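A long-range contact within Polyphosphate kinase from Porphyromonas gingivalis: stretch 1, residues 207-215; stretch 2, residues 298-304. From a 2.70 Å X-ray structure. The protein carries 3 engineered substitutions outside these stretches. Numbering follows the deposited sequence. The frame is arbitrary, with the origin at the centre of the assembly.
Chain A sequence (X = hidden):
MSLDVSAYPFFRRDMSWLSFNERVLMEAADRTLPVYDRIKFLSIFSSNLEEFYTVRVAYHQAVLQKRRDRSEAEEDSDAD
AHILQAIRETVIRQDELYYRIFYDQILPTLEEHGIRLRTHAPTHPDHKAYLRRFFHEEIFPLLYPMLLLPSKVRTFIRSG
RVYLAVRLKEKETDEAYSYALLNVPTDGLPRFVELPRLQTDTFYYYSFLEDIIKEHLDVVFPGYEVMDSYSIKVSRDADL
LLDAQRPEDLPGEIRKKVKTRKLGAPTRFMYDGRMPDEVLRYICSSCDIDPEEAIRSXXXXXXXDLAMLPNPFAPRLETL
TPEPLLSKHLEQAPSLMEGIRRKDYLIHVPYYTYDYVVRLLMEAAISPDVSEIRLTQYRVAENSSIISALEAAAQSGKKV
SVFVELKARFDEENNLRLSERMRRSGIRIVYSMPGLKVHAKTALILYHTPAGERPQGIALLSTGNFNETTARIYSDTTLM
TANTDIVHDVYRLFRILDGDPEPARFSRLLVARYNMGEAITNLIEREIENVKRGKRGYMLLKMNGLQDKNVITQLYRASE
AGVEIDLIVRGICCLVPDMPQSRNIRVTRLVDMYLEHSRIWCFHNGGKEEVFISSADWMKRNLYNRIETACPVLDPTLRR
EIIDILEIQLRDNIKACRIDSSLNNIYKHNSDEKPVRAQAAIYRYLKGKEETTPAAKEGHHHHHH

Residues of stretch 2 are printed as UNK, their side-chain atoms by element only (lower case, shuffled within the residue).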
# COMPACT_ATOMS: atom_id res chain seq x y z
N SER A 207 1.82 -21.03 -15.31
CA SER A 207 1.65 -22.14 -14.40
C SER A 207 1.16 -21.61 -13.08
O SER A 207 1.57 -20.52 -12.67
CB SER A 207 2.98 -22.82 -14.16
OG SER A 207 3.37 -23.54 -15.30
N PHE A 208 0.28 -22.37 -12.43
CA PHE A 208 -0.08 -22.13 -11.03
C PHE A 208 1.15 -22.39 -10.18
O PHE A 208 1.89 -23.36 -10.40
CB PHE A 208 -1.19 -23.08 -10.56
CG PHE A 208 -2.54 -22.81 -11.17
CD1 PHE A 208 -3.50 -22.09 -10.47
CD2 PHE A 208 -2.87 -23.29 -12.42
CE1 PHE A 208 -4.75 -21.85 -11.01
CE2 PHE A 208 -4.12 -23.07 -12.97
CZ PHE A 208 -5.07 -22.34 -12.26
N LEU A 209 1.37 -21.54 -9.20
CA LEU A 209 2.44 -21.74 -8.24
C LEU A 209 2.34 -23.12 -7.59
O LEU A 209 3.34 -23.84 -7.52
CB LEU A 209 2.41 -20.65 -7.18
CG LEU A 209 3.65 -20.44 -6.31
CD1 LEU A 209 4.91 -20.47 -7.16
CD2 LEU A 209 3.51 -19.10 -5.56
N GLU A 210 1.14 -23.50 -7.16
CA GLU A 210 0.96 -24.77 -6.42
C GLU A 210 1.23 -25.99 -7.28
O GLU A 210 1.61 -27.04 -6.76
CB GLU A 210 -0.42 -24.87 -5.74
CG GLU A 210 -1.61 -25.03 -6.68
CD GLU A 210 -2.24 -23.69 -7.10
OE1 GLU A 210 -1.50 -22.68 -7.19
OE2 GLU A 210 -3.46 -23.67 -7.34
N ASP A 211 1.05 -25.85 -8.59
CA ASP A 211 1.40 -26.92 -9.51
C ASP A 211 2.92 -27.17 -9.51
O ASP A 211 3.37 -28.30 -9.38
CB ASP A 211 0.88 -26.61 -10.92
CG ASP A 211 -0.60 -26.98 -11.10
OD1 ASP A 211 -1.17 -27.66 -10.23
OD2 ASP A 211 -1.18 -26.59 -12.12
N ILE A 212 3.69 -26.10 -9.61
CA ILE A 212 5.14 -26.21 -9.54
C ILE A 212 5.57 -26.92 -8.28
O ILE A 212 6.39 -27.84 -8.34
CB ILE A 212 5.84 -24.84 -9.64
CG1 ILE A 212 5.37 -24.10 -10.90
CG2 ILE A 212 7.39 -25.05 -9.60
CD1 ILE A 212 5.65 -22.60 -10.86
N ILE A 213 5.03 -26.50 -7.14
CA ILE A 213 5.34 -27.14 -5.87
C ILE A 213 5.04 -28.65 -5.92
O ILE A 213 5.90 -29.47 -5.59
CB ILE A 213 4.63 -26.45 -4.69
CG1 ILE A 213 5.20 -25.03 -4.50
CG2 ILE A 213 4.80 -27.27 -3.41
CD1 ILE A 213 4.66 -24.28 -3.29
N LYS A 214 3.85 -29.01 -6.39
CA LYS A 214 3.46 -30.40 -6.56
C LYS A 214 4.49 -31.23 -7.34
O LYS A 214 4.75 -32.38 -7.01
CB LYS A 214 2.10 -30.48 -7.25
CG LYS A 214 0.90 -30.03 -6.39
CD LYS A 214 -0.40 -30.33 -7.12
CE LYS A 214 -1.57 -30.46 -6.19
NZ LYS A 214 -2.76 -30.85 -6.97
N GLU A 215 5.09 -30.63 -8.36
CA GLU A 215 6.00 -31.31 -9.25
C GLU A 215 7.40 -31.50 -8.62
O GLU A 215 8.27 -32.17 -9.18
CB GLU A 215 6.09 -30.51 -10.56
CG GLU A 215 6.71 -31.22 -11.75
CD GLU A 215 6.07 -32.56 -12.06
OE1 GLU A 215 4.85 -32.73 -11.83
OE2 GLU A 215 6.80 -33.46 -12.53
N UNK A 298 -13.29 -28.40 -7.03
CA UNK A 298 -12.40 -28.70 -8.14
C UNK A 298 -10.94 -28.69 -7.77
O UNK A 298 -10.56 -28.62 -6.60
N UNK A 299 -10.10 -28.76 -8.80
CA UNK A 299 -8.68 -29.02 -8.61
C UNK A 299 -7.82 -27.80 -8.26
O UNK A 299 -6.70 -27.96 -7.77
o UNK A 299 -5.81 -30.03 -9.82
c UNK A 299 -6.92 -30.49 -9.57
n UNK A 299 -7.09 -31.70 -9.03
c UNK A 299 -8.14 -29.71 -9.85
N UNK A 300 -8.35 -26.60 -8.53
CA UNK A 300 -7.70 -25.35 -8.13
C UNK A 300 -8.63 -24.50 -7.28
O UNK A 300 -9.79 -24.31 -7.65
c UNK A 300 -7.24 -24.54 -9.35
c UNK A 300 -6.72 -26.00 -11.34
c UNK A 300 -4.49 -26.72 -11.82
o UNK A 300 -3.61 -27.42 -12.61
c UNK A 300 -4.02 -26.03 -10.71
c UNK A 300 -5.84 -26.71 -12.13
c UNK A 300 -6.27 -25.29 -10.22
c UNK A 300 -4.92 -25.32 -9.91
N UNK A 301 -8.13 -24.02 -6.14
CA UNK A 301 -8.93 -23.22 -5.23
C UNK A 301 -8.44 -21.77 -5.12
O UNK A 301 -7.36 -21.42 -5.62
c UNK A 301 -9.60 -25.25 -3.88
c UNK A 301 -9.02 -23.84 -3.81
c UNK A 301 -7.67 -23.84 -3.12
N UNK A 302 -9.23 -20.94 -4.46
CA UNK A 302 -8.93 -19.53 -4.29
C UNK A 302 -8.80 -18.82 -5.63
O UNK A 302 -7.89 -18.03 -5.84
o UNK A 302 -8.35 -18.28 -1.46
c UNK A 302 -7.76 -18.17 -2.54
n UNK A 302 -7.18 -17.05 -2.93
c UNK A 302 -7.66 -19.33 -3.47
N UNK A 303 -9.74 -19.10 -6.52
CA UNK A 303 -9.63 -18.65 -7.89
C UNK A 303 -9.96 -17.17 -8.10
O UNK A 303 -10.07 -16.73 -9.23
c UNK A 303 -10.47 -19.52 -8.80
c UNK A 303 -10.80 -21.72 -9.87
c UNK A 303 -8.54 -20.69 -9.85
c UNK A 303 -9.83 -20.88 -9.08
N UNK A 304 -10.10 -16.41 -7.02
CA UNK A 304 -10.26 -14.98 -7.14
C UNK A 304 -8.95 -14.38 -7.60
O UNK A 304 -8.90 -13.24 -8.07
c UNK A 304 -10.72 -15.93 -3.89
c UNK A 304 -9.96 -14.82 -4.58
c UNK A 304 -10.70 -14.33 -5.83
n UNK A 304 -11.15 -15.68 -2.67
o UNK A 304 -10.96 -16.98 -4.47

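Position 298 has backbone atoms and nothing beyond CA, so there is no side chain to branch or to reach across. No atom of stretch 1 touches it, and the residue is Gly-298. Its phi/psi of -73/-170 is open to other residues as well, so the missing side chain, rather than the backbone shape, identifies it.

Position 299 carries two carbons, the second bearing one oxygen and one nitrogen: a short side chain ending in a carboxamide. Its CA-to-CB bond points sideways, yet its end comes nearer to stretch 1, where the oxygen lies near the amine of Lys-214. This is Asn-299. The distance from Lys-214 NZ to Asn-299 OD1 is 4.3 Å, too long for a hydrogen bond, but it sets a polar oxygen in the neighbourhood of a positive charge between two partly exposed residues. Asn-299 ND2 is hydrogen-bonded elsewhere in the structure.

At position 300 one carbon leads to a six-membered carbon ring bearing a single oxygen. The ring lies against the ring of Phe-208, and its oxygen reaches the carboxylate of Asp-211. A phenol on one methylene can only be Tyr-300. Its chi1 of -59° (m) accompanies a CA-to-CB bond directed toward stretch 1, and the residue has 96 Å² covered, the largest share of any here. A tyrosine suits the site because it joins a flat apolar surface to a polar tip: the ring stacks, while Tyr-300 OH lies 2.6 Å from Asp-211 OD2, close enough for a hydrogen bond, though the phenol proton has another acceptor within reach.

Position 301 has three side-chain carbons, one carrying the other two, so it forks directly at CB. That is Val-301. Its CA-to-CB bond points away from stretch 1, and this compact apolar group is buried without making a contact across the interface.

Position 302 again shows two carbons, the second with one oxygen and one nitrogen. The residue is Asn-302, out of reach of stretch 1. Its phi/psi of 59/45 is left-handed, a conformation asparagine adopts more readily than most residues, and its OD1 is hydrogen-bonded elsewhere.

Four carbons forked at the second mark position 303, and one tip approaches the ring edge of Phe-208. It is Leu-303, whose CD2 lies 4.1 Å from Phe-208 CE1. Although its CA-to-CB bond points sideways, the longer branched chain brings apolar carbon to the aromatic ring.

Position 304 has three carbons, the third bearing one oxygen and one nitrogen: Gln-304, too distant to touch stretch 1, its polar carboxamide at ease in a partly exposed position.

The contact centres on two aromatic rings. Phe-208, at the N-cap position, and Tyr-300 stack face to face, with centroids 3.8 Å apart and planes at 14°; Phe-208 CD2 comes within 3.4 Å of Tyr-300 CE1. Around the tyrosine edge lie carboxylate oxygens, with Glu-210 OE2 3.4 Å from Tyr-300 CD1. The helix that follows Phe-208 thus places Asp-211 OD2 beside the phenol oxygen, so that apolar stacking is joined by a close polar approach.

Stretch 2 298-304: GNYVNLQ
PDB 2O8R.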